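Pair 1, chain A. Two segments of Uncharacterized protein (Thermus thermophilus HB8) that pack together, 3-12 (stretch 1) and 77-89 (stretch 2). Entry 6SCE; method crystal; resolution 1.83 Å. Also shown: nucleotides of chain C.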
# COMPACT_ATOMS: atom_id res chain seq x y z
N ALA A 3 24.76 -10.43 29.63
CA ALA A 3 24.11 -10.81 28.33
C ALA A 3 23.51 -9.57 27.66
O ALA A 3 23.03 -8.66 28.34
CB ALA A 3 23.04 -11.87 28.53
N PRO A 4 23.50 -9.53 26.33
CA PRO A 4 22.98 -8.34 25.63
C PRO A 4 21.45 -8.19 25.73
O PRO A 4 20.74 -9.17 26.02
CB PRO A 4 23.41 -8.59 24.19
CG PRO A 4 23.30 -10.07 24.08
CD PRO A 4 23.89 -10.57 25.38
N VAL A 5 20.96 -6.97 25.49
CA VAL A 5 19.54 -6.70 25.52
C VAL A 5 19.12 -6.36 24.07
O VAL A 5 19.83 -5.68 23.35
CB VAL A 5 19.17 -5.57 26.50
CG1 VAL A 5 17.74 -5.11 26.33
CG2 VAL A 5 19.39 -6.03 27.95
N TYR A 6 17.98 -6.90 23.68
CA TYR A 6 17.41 -6.65 22.37
C TYR A 6 16.40 -5.57 22.50
O TYR A 6 15.41 -5.74 23.20
CB TYR A 6 16.75 -7.93 21.84
CG TYR A 6 16.20 -7.87 20.43
CD1 TYR A 6 16.92 -7.31 19.39
CD2 TYR A 6 14.98 -8.45 20.14
CE1 TYR A 6 16.42 -7.31 18.09
CE2 TYR A 6 14.48 -8.45 18.85
CZ TYR A 6 15.19 -7.88 17.84
OH TYR A 6 14.67 -7.94 16.56
N LEU A 7 16.62 -4.47 21.79
CA LEU A 7 15.66 -3.35 21.69
C LEU A 7 15.08 -3.32 20.27
O LEU A 7 15.82 -3.26 19.31
CB LEU A 7 16.37 -2.02 21.93
CG LEU A 7 17.08 -1.89 23.31
CD1 LEU A 7 17.60 -0.48 23.48
CD2 LEU A 7 16.19 -2.26 24.46
N CYS A 8 13.76 -3.32 20.15
CA CYS A 8 13.15 -3.60 18.84
C CYS A 8 11.85 -2.85 18.62
O CYS A 8 10.87 -3.04 19.33
CB CYS A 8 12.91 -5.11 18.77
SG CYS A 8 12.37 -5.77 17.17
N LEU A 9 11.81 -2.04 17.57
CA LEU A 9 10.56 -1.47 17.12
C LEU A 9 9.68 -2.62 16.63
O LEU A 9 10.13 -3.52 15.93
CB LEU A 9 10.81 -0.47 15.99
CG LEU A 9 11.74 0.71 16.23
CD1 LEU A 9 11.77 1.57 14.97
CD2 LEU A 9 11.24 1.50 17.43
N LEU A 10 8.42 -2.60 17.02
CA LEU A 10 7.49 -3.67 16.68
C LEU A 10 6.22 -3.12 16.04
O LEU A 10 5.40 -2.47 16.71
CB LEU A 10 7.16 -4.49 17.92
CG LEU A 10 6.29 -5.72 17.70
CD1 LEU A 10 7.01 -6.71 16.78
CD2 LEU A 10 5.89 -6.33 19.05
N GLY A 11 6.06 -3.36 14.74
CA GLY A 11 4.84 -3.01 14.02
C GLY A 11 3.93 -4.21 13.83
O GLY A 11 3.92 -5.13 14.66
N ASN A 12 3.16 -4.21 12.76
CA ASN A 12 2.21 -5.26 12.53
C ASN A 12 2.84 -6.64 12.42
O ASN A 12 2.31 -7.62 12.94
CB ASN A 12 1.38 -5.00 11.26
CG ASN A 12 0.37 -3.91 11.45
OD1 ASN A 12 -0.07 -3.65 12.58
ND2 ASN A 12 0.05 -3.20 10.37
N GLU A 77 20.07 0.67 30.14
CA GLU A 77 20.45 0.13 31.46
C GLU A 77 21.54 -0.94 31.29
O GLU A 77 22.49 -1.01 32.08
CB GLU A 77 19.23 -0.45 32.17
CG GLU A 77 18.06 0.53 32.30
CD GLU A 77 16.75 -0.16 32.66
OE1 GLU A 77 16.75 -0.98 33.60
OE2 GLU A 77 15.71 0.13 32.01
N ALA A 78 21.44 -1.75 30.24
CA ALA A 78 22.44 -2.77 29.98
C ALA A 78 23.71 -2.23 29.32
O ALA A 78 23.69 -1.20 28.63
CB ALA A 78 21.84 -3.87 29.12
N ARG A 79 24.81 -2.95 29.51
CA ARG A 79 26.10 -2.62 28.89
C ARG A 79 26.08 -2.72 27.37
O ARG A 79 26.77 -1.96 26.70
CB ARG A 79 27.17 -3.57 29.46
CG ARG A 79 28.61 -3.35 29.00
CD ARG A 79 29.56 -4.31 29.72
N GLU A 80 25.31 -3.67 26.81
CA GLU A 80 25.31 -3.87 25.37
C GLU A 80 23.87 -4.06 24.87
O GLU A 80 23.15 -4.92 25.36
CB GLU A 80 26.16 -5.09 24.97
CG GLU A 80 27.67 -4.96 25.21
CD GLU A 80 28.34 -3.75 24.55
OE1 GLU A 80 27.95 -3.33 23.43
OE2 GLU A 80 29.28 -3.20 25.16
N VAL A 81 23.44 -3.20 23.98
CA VAL A 81 22.09 -3.32 23.41
C VAL A 81 22.23 -3.52 21.91
O VAL A 81 23.15 -2.98 21.27
CB VAL A 81 21.14 -2.15 23.76
CG1 VAL A 81 20.86 -2.09 25.26
CG2 VAL A 81 21.65 -0.82 23.25
N TRP A 82 21.30 -4.29 21.35
CA TRP A 82 21.18 -4.48 19.92
C TRP A 82 19.84 -3.88 19.54
O TRP A 82 18.82 -4.28 20.08
CB TRP A 82 21.21 -5.96 19.54
CG TRP A 82 22.55 -6.56 19.78
CD1 TRP A 82 23.16 -6.76 20.98
CD2 TRP A 82 23.43 -7.07 18.80
NE1 TRP A 82 24.38 -7.36 20.80
CE2 TRP A 82 24.57 -7.54 19.46
CE3 TRP A 82 23.37 -7.18 17.41
CZ2 TRP A 82 25.63 -8.12 18.78
CZ3 TRP A 82 24.42 -7.74 16.74
CH2 TRP A 82 25.54 -8.22 17.44
N VAL A 83 19.87 -2.92 18.63
CA VAL A 83 18.66 -2.17 18.33
C VAL A 83 18.22 -2.42 16.89
O VAL A 83 18.92 -2.04 15.97
CB VAL A 83 18.90 -0.66 18.53
CG1 VAL A 83 17.62 0.12 18.41
CG2 VAL A 83 19.51 -0.40 19.89
N ASN A 84 17.03 -3.02 16.73
CA ASN A 84 16.48 -3.33 15.40
C ASN A 84 15.50 -2.24 15.01
O ASN A 84 14.51 -2.07 15.68
CB ASN A 84 15.81 -4.72 15.44
CG ASN A 84 15.26 -5.18 14.09
OD1 ASN A 84 15.30 -4.46 13.10
ND2 ASN A 84 14.68 -6.40 14.07
N LEU A 85 15.78 -1.51 13.92
CA LEU A 85 14.94 -0.38 13.47
C LEU A 85 14.00 -0.68 12.31
O LEU A 85 13.35 0.24 11.78
CB LEU A 85 15.82 0.79 13.07
CG LEU A 85 16.81 1.27 14.13
CD1 LEU A 85 17.57 2.48 13.63
CD2 LEU A 85 16.12 1.52 15.44
N THR A 86 13.89 -1.94 11.92
CA THR A 86 13.04 -2.32 10.79
C THR A 86 11.55 -2.14 11.06
O THR A 86 10.79 -1.77 10.17
CB THR A 86 13.40 -3.76 10.35
OG1 THR A 86 14.68 -3.73 9.70
CG2 THR A 86 12.39 -4.33 9.34
N GLY A 87 11.14 -2.42 12.29
CA GLY A 87 9.76 -2.46 12.64
C GLY A 87 9.06 -1.11 12.60
O GLY A 87 9.62 -0.04 12.90
N GLY A 88 7.78 -1.17 12.23
CA GLY A 88 6.92 -0.02 12.36
C GLY A 88 7.26 1.11 11.41
O GLY A 88 7.97 0.92 10.42
N ALA A 89 6.73 2.29 11.73
CA ALA A 89 6.87 3.45 10.89
C ALA A 89 8.34 3.93 10.76
O ALA A 89 9.08 4.05 11.76
CB ALA A 89 5.97 4.56 11.43
P A C 1 5.90 2.80 6.92
OP1 A C 1 6.67 3.96 7.46
OP2 A C 1 6.47 2.10 5.71
O5' A C 1 5.71 1.78 8.13
C5' A C 1 5.49 0.39 7.91
C4' A C 1 4.70 -0.15 9.08
O4' A C 1 3.33 0.33 9.00
C3' A C 1 4.64 -1.68 9.12
O3' A C 1 5.61 -2.14 10.07
C2' A C 1 3.18 -1.95 9.52
O2' A C 1 3.03 -1.98 10.92
C1' A C 1 2.45 -0.76 8.91
N9 A C 1 2.06 -0.93 7.51
C8 A C 1 2.24 -0.02 6.51
N7 A C 1 1.78 -0.44 5.36
C5 A C 1 1.25 -1.69 5.63
C6 A C 1 0.61 -2.65 4.82
N6 A C 1 0.41 -2.48 3.51
N1 A C 1 0.20 -3.80 5.40
C2 A C 1 0.42 -3.96 6.71
N3 A C 1 1.02 -3.13 7.57
C4 A C 1 1.42 -2.00 6.96
P A C 2 5.93 -3.71 10.24
OP1 A C 2 4.74 -4.59 10.02
OP2 A C 2 6.76 -3.79 11.49
O5' A C 2 6.92 -3.94 9.00
C5' A C 2 8.25 -3.39 9.07
C4' A C 2 9.02 -3.77 7.83
O4' A C 2 9.21 -5.21 7.83
C3' A C 2 8.35 -3.43 6.50
O3' A C 2 9.30 -2.94 5.56
C2' A C 2 7.82 -4.78 6.02
O2' A C 2 7.76 -4.86 4.61
C1' A C 2 8.87 -5.73 6.57
N9 A C 2 8.45 -7.11 6.69
C8 A C 2 7.17 -7.59 6.75
N7 A C 2 7.13 -8.90 6.79
C5 A C 2 8.45 -9.30 6.74
C6 A C 2 9.06 -10.57 6.73
N6 A C 2 8.39 -11.72 6.70
N1 A C 2 10.42 -10.61 6.71
C2 A C 2 11.08 -9.44 6.64
N3 A C 2 10.62 -8.19 6.63
C4 A C 2 9.28 -8.20 6.67
O HOH W 1 24.58 -6.17 28.33
O HOH W 2 12.40 -3.53 14.51

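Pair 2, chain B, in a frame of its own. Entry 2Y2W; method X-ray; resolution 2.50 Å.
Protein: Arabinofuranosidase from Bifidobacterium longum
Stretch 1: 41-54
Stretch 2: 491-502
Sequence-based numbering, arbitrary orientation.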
# COMPACT_ATOMS: atom_id res chain seq x y z
N THR B 41 -47.28 47.47 11.10
CA THR B 41 -46.37 46.34 11.43
C THR B 41 -45.81 46.48 12.85
O THR B 41 -45.58 47.59 13.32
CB THR B 41 -45.20 46.25 10.43
N THR B 42 -45.60 45.34 13.50
CA THR B 42 -45.15 45.32 14.90
C THR B 42 -43.72 44.78 15.06
O THR B 42 -43.46 43.62 14.73
CB THR B 42 -46.10 44.48 15.78
N PRO B 43 -42.80 45.63 15.55
CA PRO B 43 -41.42 45.20 15.81
C PRO B 43 -41.32 44.33 17.05
O PRO B 43 -41.74 44.75 18.14
CB PRO B 43 -40.67 46.53 16.03
CG PRO B 43 -41.61 47.61 15.57
CD PRO B 43 -42.97 47.06 15.82
N ASP B 44 -40.78 43.12 16.89
CA ASP B 44 -40.64 42.16 17.99
C ASP B 44 -39.22 41.60 18.11
O ASP B 44 -38.83 41.12 19.18
CB ASP B 44 -41.66 41.02 17.84
CG ASP B 44 -41.48 40.24 16.54
OD1 ASP B 44 -40.56 39.39 16.48
OD2 ASP B 44 -42.27 40.46 15.60
N ALA B 45 -38.47 41.66 17.01
CA ALA B 45 -37.10 41.16 16.97
C ALA B 45 -36.07 42.29 16.91
O ALA B 45 -36.36 43.38 16.42
CB ALA B 45 -36.92 40.21 15.79
N SER B 46 -34.87 42.02 17.43
CA SER B 46 -33.81 43.03 17.47
C SER B 46 -32.45 42.51 17.02
O SER B 46 -31.88 41.60 17.63
CB SER B 46 -33.71 43.65 18.87
OG SER B 46 -34.84 44.45 19.16
N ILE B 47 -31.94 43.11 15.94
CA ILE B 47 -30.58 42.88 15.47
C ILE B 47 -29.76 44.13 15.76
O ILE B 47 -29.99 45.18 15.15
CB ILE B 47 -30.53 42.55 13.95
CG1 ILE B 47 -31.46 41.37 13.59
CG2 ILE B 47 -29.09 42.29 13.48
CD1 ILE B 47 -31.08 40.02 14.20
N ALA B 48 -28.83 44.03 16.70
CA ALA B 48 -28.03 45.17 17.13
C ALA B 48 -26.62 44.79 17.55
O ALA B 48 -26.39 43.69 18.06
CB ALA B 48 -28.74 45.92 18.26
N LEU B 49 -25.67 45.70 17.34
CA LEU B 49 -24.30 45.53 17.81
C LEU B 49 -24.15 46.14 19.20
O LEU B 49 -24.61 47.26 19.44
CB LEU B 49 -23.30 46.16 16.84
CG LEU B 49 -22.85 45.43 15.56
CD1 LEU B 49 -22.25 44.05 15.86
CD2 LEU B 49 -23.98 45.31 14.53
N ASN B 50 -23.51 45.40 20.11
CA ASN B 50 -23.40 45.81 21.52
C ASN B 50 -22.47 46.99 21.79
O ASN B 50 -21.59 46.91 22.66
CB ASN B 50 -23.02 44.60 22.40
CG ASN B 50 -24.24 43.89 22.97
OD1 ASN B 50 -25.32 43.89 22.37
ND2 ASN B 50 -24.07 43.28 24.14
N ALA B 51 -22.68 48.08 21.06
CA ALA B 51 -21.95 49.36 21.22
C ALA B 51 -20.43 49.28 21.05
O ALA B 51 -19.84 50.15 20.42
CB ALA B 51 -22.32 50.02 22.56
N ASP B 52 -19.82 48.24 21.61
CA ASP B 52 -18.37 48.08 21.59
C ASP B 52 -17.93 46.67 21.15
O ASP B 52 -17.75 45.77 21.97
CB ASP B 52 -17.76 48.45 22.95
CG ASP B 52 -17.96 49.92 23.29
OD1 ASP B 52 -17.67 50.79 22.44
OD2 ASP B 52 -18.40 50.21 24.43
N ALA B 53 -17.79 46.51 19.83
CA ALA B 53 -17.26 45.29 19.23
C ALA B 53 -16.00 45.66 18.43
O ALA B 53 -15.98 46.75 17.85
CB ALA B 53 -18.31 44.66 18.33
N THR B 54 -14.95 44.83 18.36
CA THR B 54 -14.83 43.39 18.74
C THR B 54 -15.51 42.41 17.76
O THR B 54 -16.57 41.86 18.05
CB THR B 54 -15.10 43.04 20.25
OG1 THR B 54 -16.51 42.95 20.51
CG2 THR B 54 -14.42 44.05 21.19
N PRO B 491 -44.68 35.49 9.73
CA PRO B 491 -43.82 36.62 9.35
C PRO B 491 -43.41 37.45 10.56
O PRO B 491 -44.21 37.64 11.48
CB PRO B 491 -44.73 37.45 8.42
CG PRO B 491 -45.92 36.59 8.13
CD PRO B 491 -46.07 35.72 9.33
N HIS B 492 -42.17 37.94 10.54
CA HIS B 492 -41.64 38.75 11.64
C HIS B 492 -41.16 40.12 11.16
O HIS B 492 -40.84 40.29 9.98
CB HIS B 492 -40.50 38.02 12.35
CG HIS B 492 -40.88 36.68 12.89
ND1 HIS B 492 -41.44 36.51 14.14
CD2 HIS B 492 -40.78 35.44 12.35
CE1 HIS B 492 -41.67 35.23 14.34
NE2 HIS B 492 -41.28 34.55 13.28
N THR B 493 -41.12 41.07 12.08
CA THR B 493 -40.58 42.41 11.80
C THR B 493 -39.49 42.71 12.82
O THR B 493 -39.67 42.50 14.03
CB THR B 493 -41.69 43.48 11.82
OG1 THR B 493 -42.72 43.13 10.89
CG2 THR B 493 -41.14 44.86 11.45
N LEU B 494 -38.35 43.20 12.33
CA LEU B 494 -37.17 43.39 13.17
C LEU B 494 -36.63 44.82 13.15
O LEU B 494 -36.84 45.57 12.19
CB LEU B 494 -36.05 42.40 12.78
CG LEU B 494 -35.70 42.17 11.30
CD1 LEU B 494 -34.22 41.89 11.14
CD2 LEU B 494 -36.53 41.04 10.71
N THR B 495 -35.94 45.19 14.23
CA THR B 495 -35.30 46.49 14.35
C THR B 495 -33.80 46.37 14.10
O THR B 495 -33.13 45.49 14.64
CB THR B 495 -35.53 47.12 15.75
OG1 THR B 495 -35.23 46.16 16.77
CG2 THR B 495 -36.97 47.58 15.91
N ILE B 496 -33.28 47.26 13.25
CA ILE B 496 -31.87 47.25 12.89
C ILE B 496 -31.15 48.45 13.52
O ILE B 496 -31.42 49.60 13.17
CB ILE B 496 -31.66 47.25 11.35
CG1 ILE B 496 -32.52 46.17 10.69
CG2 ILE B 496 -30.18 47.08 11.01
CD1 ILE B 496 -32.86 46.44 9.24
N ASP B 497 -30.25 48.16 14.45
CA ASP B 497 -29.50 49.19 15.17
C ASP B 497 -28.01 48.88 15.14
O ASP B 497 -27.50 48.13 15.97
CB ASP B 497 -30.02 49.31 16.61
CG ASP B 497 -29.36 50.44 17.39
OD1 ASP B 497 -28.68 51.30 16.79
OD2 ASP B 497 -29.52 50.48 18.63
N LEU B 498 -27.31 49.47 14.17
CA LEU B 498 -25.87 49.26 14.01
C LEU B 498 -25.09 49.90 15.16
O LEU B 498 -24.65 49.19 16.07
CB LEU B 498 -25.37 49.79 12.65
CG LEU B 498 -25.78 49.09 11.33
CD1 LEU B 498 -25.63 47.56 11.40
CD2 LEU B 498 -27.19 49.47 10.87
N SER B 499 -24.94 51.22 15.12
CA SER B 499 -24.34 52.02 16.21
C SER B 499 -22.88 51.67 16.54
O SER B 499 -21.98 52.48 16.31
CB SER B 499 -25.22 51.98 17.47
OG SER B 499 -24.61 52.64 18.56
N GLY B 500 -22.66 50.47 17.09
CA GLY B 500 -21.35 50.06 17.60
C GLY B 500 -20.24 49.85 16.59
O GLY B 500 -19.13 49.47 16.96
N LEU B 501 -20.53 50.11 15.31
CA LEU B 501 -19.55 49.95 14.24
C LEU B 501 -18.57 51.12 14.19
O LEU B 501 -18.99 52.28 14.20
CB LEU B 501 -20.24 49.78 12.89
CG LEU B 501 -21.08 48.51 12.65
CD1 LEU B 501 -21.94 48.68 11.41
CD2 LEU B 501 -20.20 47.27 12.53
N PRO B 502 -17.25 50.82 14.13
CA PRO B 502 -16.22 51.84 14.01
C PRO B 502 -16.15 52.41 12.60
O PRO B 502 -15.67 53.52 12.40
CB PRO B 502 -14.92 51.08 14.34
CG PRO B 502 -15.35 49.76 14.89
CD PRO B 502 -16.67 49.48 14.25

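Pair 1 and pair 2 share one arrangement: two parallel strands, neighbours in a sheet, each running on into a loop that passes close to the other. The strand directions differ by 19° in pair 1 and 26° in pair 2, and 14 central residues superpose with an RMSD of 0.8 Å.

The hydrogen-bond ladder is the common frame. In pair 1, Trp A82 N donates to Val A5 O (2.8 Å), Leu A7 N to Trp A82 O (2.8 Å), and Asn A84 N to Leu A7 O (2.9 Å). The matched bonds in pair 2 run from Thr B495 N to Ala B45 O (2.9 Å), Ile B47 N to Thr B495 O (3.0 Å), and Asp B497 N to Ile B47 O (3.1 Å). Because main-chain atoms make these bonds, the side chains are free to differ.

One face carries aliphatic residues in both pairs. Val A5 matches Ala B45, and Val A81 matches Leu B494. Beta-branched valine suits an extended strand, and Val A5 CB lies 4.1 Å from Val A81 CG1. In pair 2 a small alanine faces a longer leucine, with Ala B45 CB 3.8 Å from Leu B494 CB. At the next position, Leu A7 CD1 reaches Val A81 CB at 3.9 Å, while Ile B47 CG1 meets Leu B494 CD1 at 3.7 Å. Leu A7 CD1 also lies 4.1 Å from Val A83 CG2; the counterpart of Val A83 is Ile B496.

The other face differs more. Tyr A6 and Trp A82 occupy the places of Ser B46 and Thr B495. Tyrosine is long enough to reach along the strand, so that Asn A84 ND2 donates to Tyr A6 OH at 2.9 Å. The short hydroxyl residues of pair 2 instead bond directly across the bridge, Ser B46 OG donating to Thr B495 OG1 at 3.0 Å. Farther on, compact Cys A8 and Ala B48 match, beside the nearly isosteric Asn A84 and Asp B497.

Leu A9 and Leu B49 both point toward the opposite stretch, where a flexible apolar side chain can cover the departing loop. Leu A9 CB lies 3.3 Å from Gly A87 O, and Leu B49 CB 3.4 Å from Leu B498 O. Glycine follows in both loops, at Gly A87 and Gly B500. An ideal CB on Gly A87 would stand 2.0 Å from Leu A9 O, and one on Gly B500 2.9 Å from Ala B51 C. Both would clash, so the missing side chain permits the close approach.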